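Local coordinates for uncharacterized protein (Streptococcus pneumoniae, PDB 3LFT) that binds L-tryptophan in the cleft between two lobes and probably serves as the substrate-binding protein of an ABC transporter, at residues D115-Q120 with K148-E153; Q120-L125 with A189-I194; G137-S142 with N196-G201. One frame throughout, in Å; residues are numbered along the deposited sequence.

Interaction 1. Residues D115-Q120 with K148-E153; sequences DHNPAQ and KTQVEE. With TRP (tryptophan), chain C.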
loop_
_atom_site.group_PDB
_atom_site.type_symbol
_atom_site.label_atom_id
_atom_site.label_comp_id
_atom_site.label_asym_id
_atom_site.label_seq_id
_atom_site.Cartn_x
_atom_site.Cartn_y
_atom_site.Cartn_z
ATOM N N ASP A 115 -4.762 -5.053 1.502
ATOM C CA ASP A 115 -5.265 -4.112 0.495
ATOM C C ASP A 115 -4.882 -4.585 -0.905
ATOM O O ASP A 115 -3.764 -4.348 -1.393
ATOM C CB ASP A 115 -4.740 -2.686 0.790
ATOM C CG ASP A 115 -3.225 -2.598 0.980
ATOM O OD1 ASP A 115 -2.608 -3.538 1.525
ATOM O OD2 ASP A 115 -2.654 -1.510 0.653
ATOM N N HIS A 116 -5.809 -5.293 -1.551
ATOM C CA HIS A 116 -5.625 -5.783 -2.911
ATOM C C HIS A 116 -5.759 -4.636 -3.916
ATOM O O HIS A 116 -6.722 -3.868 -3.874
ATOM C CB HIS A 116 -6.686 -6.854 -3.198
ATOM C CG HIS A 116 -6.614 -7.402 -4.587
ATOM N ND1 HIS A 116 -7.457 -6.997 -5.600
ATOM C CD2 HIS A 116 -5.769 -8.305 -5.137
ATOM C CE1 HIS A 116 -7.131 -7.628 -6.717
ATOM N NE2 HIS A 116 -6.113 -8.423 -6.462
ATOM N N ASN A 117 -4.807 -4.509 -4.827
ATOM C CA ASN A 117 -4.874 -3.431 -5.813
ATOM C C ASN A 117 -5.914 -3.665 -6.902
ATOM O O ASN A 117 -5.901 -4.716 -7.540
ATOM C CB ASN A 117 -3.516 -3.225 -6.480
ATOM C CG ASN A 117 -3.499 -1.966 -7.339
ATOM O OD1 ASN A 117 -3.800 -0.864 -6.817
ATOM N ND2 ASN A 117 -3.186 -2.092 -8.627
ATOM N N PRO A 118 -6.822 -2.691 -7.133
ATOM C CA PRO A 118 -7.890 -2.910 -8.121
ATOM C C PRO A 118 -7.393 -2.634 -9.541
ATOM O O PRO A 118 -7.720 -1.620 -10.176
ATOM C CB PRO A 118 -8.989 -1.937 -7.685
ATOM C CG PRO A 118 -8.317 -0.910 -6.928
ATOM C CD PRO A 118 -7.073 -1.497 -6.306
ATOM N N ALA A 119 -6.605 -3.579 -10.042
ATOM C CA ALA A 119 -5.964 -3.420 -11.330
ATOM C C ALA A 119 -6.952 -3.271 -12.483
ATOM O O ALA A 119 -6.748 -2.439 -13.358
ATOM C CB ALA A 119 -5.012 -4.584 -11.593
ATOM N N GLN A 120 -7.979 -4.110 -12.520
ATOM C CA GLN A 120 -8.958 -4.024 -13.604
ATOM C C GLN A 120 -9.570 -2.632 -13.685
ATOM O O GLN A 120 -9.669 -2.041 -14.774
ATOM C CB GLN A 120 -10.045 -5.092 -13.446
ATOM C CG GLN A 120 -11.154 -5.002 -14.507
ATOM C CD GLN A 120 -12.223 -6.076 -14.368
ATOM O OE1 GLN A 120 -11.997 -7.121 -13.755
ATOM N NE2 GLN A 120 -13.394 -5.822 -14.941
ATOM N N LYS A 148 5.581 -6.981 -6.886
ATOM C CA LYS A 148 5.782 -8.028 -7.885
ATOM C C LYS A 148 4.429 -8.585 -8.366
ATOM O O LYS A 148 4.161 -8.677 -9.563
ATOM C CB LYS A 148 6.656 -9.127 -7.290
ATOM N N THR A 149 3.565 -8.917 -7.407
ATOM C CA THR A 149 2.244 -9.467 -7.669
ATOM C C THR A 149 1.379 -8.450 -8.438
ATOM O O THR A 149 0.676 -8.790 -9.391
ATOM C CB THR A 149 1.572 -9.812 -6.293
ATOM O OG1 THR A 149 2.374 -10.787 -5.607
ATOM C CG2 THR A 149 0.140 -10.324 -6.501
ATOM N N GLN A 150 1.424 -7.199 -7.998
ATOM C CA GLN A 150 0.561 -6.180 -8.601
ATOM C C GLN A 150 0.916 -5.893 -10.044
ATOM O O GLN A 150 0.031 -5.705 -10.883
ATOM C CB GLN A 150 0.638 -4.882 -7.806
ATOM C CG GLN A 150 0.046 -4.949 -6.419
ATOM C CD GLN A 150 0.298 -3.668 -5.702
ATOM O OE1 GLN A 150 -0.369 -2.671 -5.966
ATOM N NE2 GLN A 150 1.290 -3.671 -4.789
ATOM N N VAL A 151 2.219 -5.871 -10.322
ATOM C CA VAL A 151 2.693 -5.658 -11.679
ATOM C C VAL A 151 2.225 -6.781 -12.619
ATOM O O VAL A 151 1.741 -6.503 -13.710
ATOM C CB VAL A 151 4.237 -5.482 -11.708
ATOM C CG1 VAL A 151 4.739 -5.427 -13.160
ATOM C CG2 VAL A 151 4.616 -4.211 -10.985
ATOM N N GLU A 152 2.320 -8.032 -12.166
ATOM C CA GLU A 152 1.835 -9.185 -12.940
ATOM C C GLU A 152 0.348 -9.029 -13.265
ATOM O O GLU A 152 -0.050 -9.174 -14.423
ATOM C CB GLU A 152 2.073 -10.499 -12.194
ATOM C CG GLU A 152 3.536 -10.916 -12.061
ATOM C CD GLU A 152 3.740 -12.029 -11.042
ATOM O OE1 GLU A 152 2.768 -12.412 -10.352
ATOM O OE2 GLU A 152 4.879 -12.528 -10.929
ATOM N N GLU A 153 -0.472 -8.735 -12.252
ATOM C CA GLU A 153 -1.920 -8.651 -12.445
ATOM C C GLU A 153 -2.299 -7.480 -13.341
ATOM O O GLU A 153 -3.148 -7.594 -14.221
ATOM C CB GLU A 153 -2.627 -8.571 -11.082
ATOM C CG GLU A 153 -2.538 -9.857 -10.260
ATOM C CD GLU A 153 -3.417 -9.840 -9.022
ATOM O OE1 GLU A 153 -4.385 -9.036 -8.964
ATOM O OE2 GLU A 153 -3.136 -10.653 -8.113
HETATM N N TRP C . -0.099 -2.462 0.912
HETATM C CA TRP C . 1.328 -2.028 0.981
HETATM C C TRP C . 2.207 -3.205 1.252
HETATM O O TRP C . 3.340 -3.041 1.713
HETATM C CB TRP C . 1.488 -0.938 2.052
HETATM C CG TRP C . 0.659 0.280 1.731
HETATM C CD1 TRP C . -0.579 0.635 2.265
HETATM C CD2 TRP C . 0.996 1.320 0.752
HETATM N NE1 TRP C . -1.009 1.809 1.692
HETATM C CE2 TRP C . -0.136 2.250 0.785
HETATM C CE3 TRP C . 2.063 1.491 -0.098
HETATM C CZ2 TRP C . -0.104 3.346 -0.058
HETATM C CZ3 TRP C . 2.060 2.600 -0.938
HETATM C CH2 TRP C . 0.985 3.510 -0.901
HETATM O OXT TRP C . 1.785 -4.345 1.010
HETATM O O HOH W 1 -2.267 -4.624 -9.599
HETATM O O HOH W 2 -3.820 -6.464 -8.294
#
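H116 and E153 meet because the histidine's CG stands opposite its backbone N (chi1 178°), which carries the imidazole to the helix 148-153, while E153 runs out extended beyond CG. At the meeting point H116 NE2 donates to E153 OE1 at 3.1 Å. The bond is bent, with an N-H...O angle of 144°: the oxygen lies somewhat out of the imidazole plane and receives the proton on its syn lone pair, the ring and carboxylate planes being 38° apart. The same E153 OE1 also takes a proton from a water 2.7 Å away, and that water gives its other hydrogen to N117 O, so one carboxylate oxygen holds a side chain directly and the loop backbone through the water.

Deeper in, N117 and Q150 cross nearly at right angles. Their contact is packing, with Q150 OE1 resting 3.2 Å from N117 CB, and the polar atoms of both amides have partners elsewhere: Q150 OE1 accepts from I194 N and Q150 NE2 donates to N146 O, while N117 OD1 accepts from Q122 NE2. N117 ND2 reaches the helix backbone through a second water, 2.9 Å away, which donates to Q150 O.

At the pocket end, D115 OD2 accepts from the tryptophan amino nitrogen at 2.7 Å. The segment 115-120 thus leads from the end of strand 110-115 in the six-stranded sheet, past the ligand, to P118 at the N-cap position of helix 119-129, whose first turn places A119 beside helix 145-160.

Interaction 2. Residues Q120-L125 with A189-I194; sequences QQQVEL and AIWVPI. With TRP (tryptophan), chain C.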
loop_
_atom_site.group_PDB
_atom_site.type_symbol
_atom_site.label_atom_id
_atom_site.label_comp_id
_atom_site.label_asym_id
_atom_site.label_seq_id
_atom_site.Cartn_x
_atom_site.Cartn_y
_atom_site.Cartn_z
ATOM N N GLN A 120 -7.979 -4.110 -12.520
ATOM C CA GLN A 120 -8.958 -4.024 -13.604
ATOM C C GLN A 120 -9.570 -2.632 -13.685
ATOM O O GLN A 120 -9.669 -2.041 -14.774
ATOM C CB GLN A 120 -10.045 -5.092 -13.446
ATOM C CG GLN A 120 -11.154 -5.002 -14.507
ATOM C CD GLN A 120 -12.223 -6.076 -14.368
ATOM O OE1 GLN A 120 -11.997 -7.121 -13.755
ATOM N NE2 GLN A 120 -13.394 -5.822 -14.941
ATOM N N GLN A 121 -9.976 -2.113 -12.533
ATOM C CA GLN A 121 -10.571 -0.775 -12.482
ATOM C C GLN A 121 -9.594 0.319 -12.862
ATOM O O GLN A 121 -9.981 1.307 -13.499
ATOM C CB GLN A 121 -11.177 -0.469 -11.118
ATOM C CG GLN A 121 -12.482 -1.177 -10.810
ATOM C CD GLN A 121 -12.903 -0.889 -9.393
ATOM O OE1 GLN A 121 -12.588 -1.652 -8.479
ATOM N NE2 GLN A 121 -13.573 0.248 -9.186
ATOM N N GLN A 122 -8.321 0.157 -12.517
ATOM C CA GLN A 122 -7.315 1.132 -12.926
ATOM C C GLN A 122 -7.136 1.119 -14.435
ATOM O O GLN A 122 -7.045 2.191 -15.048
ATOM C CB GLN A 122 -5.997 0.864 -12.210
ATOM C CG GLN A 122 -6.085 1.207 -10.736
ATOM C CD GLN A 122 -4.886 0.757 -9.934
ATOM O OE1 GLN A 122 -3.991 0.080 -10.445
ATOM N NE2 GLN A 122 -4.874 1.117 -8.661
ATOM N N VAL A 123 -7.067 -0.079 -15.025
ATOM C CA VAL A 123 -6.980 -0.165 -16.488
ATOM C C VAL A 123 -8.191 0.504 -17.145
ATOM O O VAL A 123 -8.031 1.281 -18.081
ATOM C CB VAL A 123 -6.788 -1.627 -16.958
ATOM C CG1 VAL A 123 -7.007 -1.748 -18.449
ATOM C CG2 VAL A 123 -5.393 -2.101 -16.587
ATOM N N GLU A 124 -9.387 0.226 -16.628
ATOM C CA GLU A 124 -10.600 0.836 -17.183
ATOM C C GLU A 124 -10.532 2.364 -17.083
ATOM O O GLU A 124 -10.914 3.063 -18.014
ATOM C CB GLU A 124 -11.873 0.263 -16.530
ATOM C CG GLU A 124 -12.158 -1.191 -16.936
ATOM C CD GLU A 124 -13.088 -1.963 -15.990
ATOM O OE1 GLU A 124 -13.315 -1.544 -14.827
ATOM O OE2 GLU A 124 -13.578 -3.033 -16.413
ATOM N N LEU A 125 -10.015 2.880 -15.973
ATOM C CA LEU A 125 -9.899 4.334 -15.790
ATOM C C LEU A 125 -8.911 4.948 -16.780
ATOM O O LEU A 125 -9.165 6.011 -17.357
ATOM C CB LEU A 125 -9.485 4.659 -14.356
ATOM C CG LEU A 125 -9.404 6.160 -13.997
ATOM C CD1 LEU A 125 -10.713 6.915 -14.164
ATOM C CD2 LEU A 125 -8.892 6.284 -12.548
ATOM N N ALA A 189 2.363 6.940 -20.337
ATOM C CA ALA A 189 1.842 7.166 -18.998
ATOM C C ALA A 189 2.659 6.352 -18.029
ATOM O O ALA A 189 3.224 5.316 -18.409
ATOM C CB ALA A 189 0.362 6.744 -18.914
ATOM N N ILE A 190 2.725 6.835 -16.797
ATOM C CA ILE A 190 3.415 6.137 -15.707
ATOM C C ILE A 190 2.358 5.573 -14.780
ATOM O O ILE A 190 1.442 6.297 -14.403
ATOM C CB ILE A 190 4.344 7.093 -14.916
ATOM C CG1 ILE A 190 5.439 7.674 -15.818
ATOM C CG2 ILE A 190 4.959 6.375 -13.693
ATOM C CD1 ILE A 190 6.115 8.897 -15.218
ATOM N N TRP A 191 2.479 4.296 -14.436
ATOM C CA TRP A 191 1.636 3.650 -13.434
ATOM C C TRP A 191 2.491 3.175 -12.272
ATOM O O TRP A 191 3.594 2.653 -12.466
ATOM C CB TRP A 191 0.853 2.488 -14.050
ATOM C CG TRP A 191 0.104 1.642 -13.072
ATOM C CD1 TRP A 191 -1.101 1.920 -12.501
ATOM C CD2 TRP A 191 0.532 0.388 -12.546
ATOM N NE1 TRP A 191 -1.457 0.896 -11.632
ATOM C CE2 TRP A 191 -0.475 -0.066 -11.670
ATOM C CE3 TRP A 191 1.649 -0.430 -12.778
ATOM C CZ2 TRP A 191 -0.378 -1.287 -10.984
ATOM C CZ3 TRP A 191 1.747 -1.649 -12.082
ATOM C CH2 TRP A 191 0.731 -2.066 -11.212
ATOM N N VAL A 192 2.002 3.406 -11.056
ATOM C CA VAL A 192 2.719 3.001 -9.839
ATOM C C VAL A 192 1.791 2.128 -9.022
ATOM O O VAL A 192 0.673 2.553 -8.714
ATOM C CB VAL A 192 3.125 4.208 -8.968
ATOM C CG1 VAL A 192 3.926 3.742 -7.750
ATOM C CG2 VAL A 192 3.957 5.200 -9.778
ATOM N N PRO A 193 2.205 0.902 -8.670
ATOM C CA PRO A 193 1.388 0.058 -7.799
ATOM C C PRO A 193 1.384 0.577 -6.361
ATOM O O PRO A 193 1.949 1.654 -6.062
ATOM C CB PRO A 193 2.046 -1.324 -7.914
ATOM C CG PRO A 193 3.444 -1.057 -8.310
ATOM C CD PRO A 193 3.454 0.240 -9.087
ATOM N N ILE A 194 0.741 -0.177 -5.475
ATOM C CA ILE A 194 0.767 0.120 -4.041
ATOM C C ILE A 194 2.177 -0.278 -3.553
ATOM O O ILE A 194 2.402 -1.427 -3.155
ATOM C CB ILE A 194 -0.366 -0.612 -3.278
ATOM C CG1 ILE A 194 -1.737 -0.361 -3.913
ATOM C CG2 ILE A 194 -0.388 -0.163 -1.831
ATOM C CD1 ILE A 194 -2.819 -1.271 -3.323
HETATM N N TRP C . -0.099 -2.462 0.912
HETATM C CA TRP C . 1.328 -2.028 0.981
HETATM C C TRP C . 2.207 -3.205 1.252
HETATM O O TRP C . 3.340 -3.041 1.713
HETATM C CB TRP C . 1.488 -0.938 2.052
HETATM C CG TRP C . 0.659 0.280 1.731
HETATM C CD1 TRP C . -0.579 0.635 2.265
HETATM C CD2 TRP C . 0.996 1.320 0.752
HETATM N NE1 TRP C . -1.009 1.809 1.692
HETATM C CE2 TRP C . -0.136 2.250 0.785
HETATM C CE3 TRP C . 2.063 1.491 -0.098
HETATM C CZ2 TRP C . -0.104 3.346 -0.058
HETATM C CZ3 TRP C . 2.060 2.600 -0.938
HETATM C CH2 TRP C . 0.985 3.510 -0.901
HETATM O OXT TRP C . 1.785 -4.345 1.010
#
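Q122 and W191 are joined by one buried hydrogen bond, in which W191 NE1 donates to Q122 OE1 over 2.9 Å. The N-H...O angle is 155° and the oxygen lies close to the indole plane, so the donor is well aimed. The acceptor is used differently: the donor stands above the carbonyl plane, 50° out of it, away from either lone-pair direction. The amide and indole planes are 65° apart, with the glutamine's end at the edge of the ring.

Q122 spans the gap between helix and strand, where the CA atoms of Q122 and W191 are 9.3 Å apart, with a chain extended beyond CG. Its NE2 donates to V232 O, which helps fix the rotation of the amide and presents OE1 to the indole. Around W191, P193 N lies over one face near the rim, and F154 stacks with the indole.

Beyond P193 the strand's exit reaches the ligand: I194 CG2 sits 3.3 Å from CD2 of the bound tryptophan. A helix packed against a parallel sheet, with the loop after a strand's C-terminal end lining the ligand cleft, is characteristic of the alpha/beta lobes of periplasmic-binding-protein folds.

Interaction 3. Residues G137-S142 with N196-G201; sequences GALYSS and NTIASG. With TRP (tryptophan), chain C.
Helix 196-200, which follows the C-terminal end of strand 189-192, packs here against the neighbouring parallel strand 135-141 at the edge of the tryptophan pocket. Across the contact, L139 and I198 make the apolar centre: L139 CG lies 3.8 Å from I198 CD1, and the leucine's CD2 also faces the isoleucine's CG2. I198 directs CG1 away from its own carbonyl carbon (chi1 -52°), which lays that branch along the strand backbone, where it comes 3.8 Å from Y140 CA. I198 consequently covers two successive strand residues, although the Y140 ring itself is turned from the helix toward V151 and S147.

One residue further along, S141 meets T197 alongside, its CB 3.3 Å from T197 OG1. S141 OG and T197 OG1 are 3.4 Å apart, a weak contact, and both have other partners, S143 and V170 O for the serine and E144 for the threonine.

The strand and helix axes run at 104° to each other and approach to 7.1 Å, a nearly perpendicular crossing. Strand 135-141 adjoins strand 189-192 in the four-stranded parallel sheet, and the helix 196-200 begins soon after the latter ends, with D195 bridging the two parts: its carboxylate accepts from S141 N and I198 N.

The helix turns its other side to the ligand. N196 ND2 donates to the tryptophan carboxylate O at 2.9 Å with an N-H...O angle of 156°, while A199 CB packs 3.7 Å from the indole CZ3. Near the helix's C-terminal end, S200 OG donates back to T197 O at 2.8 Å.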
loop_
_atom_site.group_PDB
_atom_site.type_symbol
_atom_site.label_atom_id
_atom_site.label_comp_id
_atom_site.label_asym_id
_atom_site.label_seq_id
_atom_site.Cartn_x
_atom_site.Cartn_y
_atom_site.Cartn_z
ATOM N N GLY A 137 4.355 2.740 -18.518
ATOM C CA GLY A 137 5.555 2.346 -17.776
ATOM C C GLY A 137 5.172 2.075 -16.330
ATOM O O GLY A 137 4.635 2.957 -15.655
ATOM N N ALA A 138 5.446 0.864 -15.854
ATOM C CA ALA A 138 5.198 0.480 -14.467
ATOM C C ALA A 138 6.458 0.796 -13.662
ATOM O O ALA A 138 7.489 0.175 -13.890
ATOM C CB ALA A 138 4.855 -1.029 -14.385
ATOM N N LEU A 139 6.380 1.780 -12.766
ATOM C CA LEU A 139 7.492 2.170 -11.884
ATOM C C LEU A 139 7.246 1.580 -10.499
ATOM O O LEU A 139 6.225 1.855 -9.885
ATOM C CB LEU A 139 7.563 3.694 -11.817
ATOM C CG LEU A 139 8.608 4.279 -10.865
ATOM C CD1 LEU A 139 10.015 3.964 -11.354
ATOM C CD2 LEU A 139 8.407 5.772 -10.733
ATOM N N TYR A 140 8.191 0.793 -10.004
ATOM C CA TYR A 140 7.996 0.068 -8.744
ATOM C C TYR A 140 9.329 -0.430 -8.251
ATOM O O TYR A 140 10.342 -0.379 -8.971
ATOM C CB TYR A 140 7.058 -1.123 -8.941
ATOM C CG TYR A 140 7.583 -2.263 -9.793
ATOM C CD1 TYR A 140 7.949 -3.481 -9.200
ATOM C CD2 TYR A 140 7.689 -2.148 -11.183
ATOM C CE1 TYR A 140 8.405 -4.546 -9.964
ATOM C CE2 TYR A 140 8.155 -3.214 -11.948
ATOM C CZ TYR A 140 8.487 -4.410 -11.330
ATOM O OH TYR A 140 8.946 -5.469 -12.102
ATOM N N SER A 141 9.333 -0.945 -7.028
ATOM C CA SER A 141 10.581 -1.454 -6.468
ATOM C C SER A 141 10.733 -2.961 -6.637
ATOM O O SER A 141 9.784 -3.723 -6.401
ATOM C CB SER A 141 10.655 -1.060 -5.009
ATOM O OG SER A 141 11.876 -1.546 -4.487
ATOM N N SER A 142 11.933 -3.388 -7.028
ATOM C CA SER A 142 12.298 -4.804 -7.005
ATOM C C SER A 142 12.458 -5.315 -5.548
ATOM O O SER A 142 12.590 -6.520 -5.325
ATOM C CB SER A 142 13.568 -5.033 -7.832
ATOM O OG SER A 142 14.611 -4.164 -7.405
ATOM N N ASN A 196 5.719 0.896 -1.474
ATOM C CA ASN A 196 6.218 1.774 -0.411
ATOM C C ASN A 196 7.415 2.616 -0.835
ATOM O O ASN A 196 7.561 3.757 -0.389
ATOM C CB ASN A 196 6.611 0.954 0.812
ATOM C CG ASN A 196 5.432 0.244 1.410
ATOM O OD1 ASN A 196 4.604 0.865 2.073
ATOM N ND2 ASN A 196 5.337 -1.064 1.190
ATOM N N THR A 197 8.292 2.044 -1.654
ATOM C CA THR A 197 9.493 2.749 -2.130
ATOM C C THR A 197 9.085 3.977 -2.946
ATOM O O THR A 197 9.518 5.099 -2.660
ATOM C CB THR A 197 10.415 1.795 -2.954
ATOM O OG1 THR A 197 10.737 0.648 -2.143
ATOM C CG2 THR A 197 11.699 2.491 -3.415
ATOM N N ILE A 198 8.226 3.768 -3.943
ATOM C CA ILE A 198 7.832 4.886 -4.794
ATOM C C ILE A 198 6.958 5.837 -3.977
ATOM O O ILE A 198 7.066 7.054 -4.133
ATOM C CB ILE A 198 7.125 4.421 -6.085
ATOM C CG1 ILE A 198 7.972 3.373 -6.819
ATOM C CG2 ILE A 198 6.799 5.604 -7.003
ATOM C CD1 ILE A 198 9.399 3.804 -7.224
ATOM N N ALA A 199 6.112 5.313 -3.091
ATOM C CA ALA A 199 5.283 6.241 -2.299
ATOM C C ALA A 199 6.135 7.160 -1.428
ATOM O O ALA A 199 5.817 8.342 -1.238
ATOM C CB ALA A 199 4.258 5.499 -1.448
ATOM N N SER A 200 7.222 6.615 -0.887
ATOM C CA SER A 200 8.115 7.393 -0.042
ATOM C C SER A 200 8.914 8.426 -0.838
ATOM O O SER A 200 9.373 9.414 -0.261
ATOM C CB SER A 200 9.039 6.460 0.750
ATOM O OG SER A 200 10.068 5.954 -0.076
ATOM N N GLY A 201 9.082 8.197 -2.142
ATOM C CA GLY A 201 9.810 9.135 -2.995
ATOM C C GLY A 201 8.939 9.766 -4.057
ATOM O O GLY A 201 9.459 10.219 -5.078
HETATM N N TRP C . -0.099 -2.462 0.912
HETATM C CA TRP C . 1.328 -2.028 0.981
HETATM C C TRP C . 2.207 -3.205 1.252
HETATM O O TRP C . 3.340 -3.041 1.713
HETATM C CB TRP C . 1.488 -0.938 2.052
HETATM C CG TRP C . 0.659 0.280 1.731
HETATM C CD1 TRP C . -0.579 0.635 2.265
HETATM C CD2 TRP C . 0.996 1.320 0.752
HETATM N NE1 TRP C . -1.009 1.809 1.692
HETATM C CE2 TRP C . -0.136 2.250 0.785
HETATM C CE3 TRP C . 2.063 1.491 -0.098
HETATM C CZ2 TRP C . -0.104 3.346 -0.058
HETATM C CZ3 TRP C . 2.060 2.600 -0.938
HETATM C CH2 TRP C . 0.985 3.510 -0.901
HETATM O OXT TRP C . 1.785 -4.345 1.010
#

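The centres of interactions 1 and 2 are about 9 Å apart, and each lies about 13 Å from that of interaction 3. Along the chain their segments alternate: helix 119-129, strand 135-141 and helix 145-160 come in succession, and strand 189-192 with helix 196-200 later. Interactions 1 and 2 share Q120, and segments 115-120 and 148-153 each hand a hydrogen bond on to interaction 2. V151 packs on Y140 between interactions 1 and 3, while W191 N and A189 O pair with G137 between 2 and 3. Interactions 2 and 3 belong to the lobe with the four-stranded sheet; 115-120 leads into it from the six-stranded sheet, and all three touch the tryptophan.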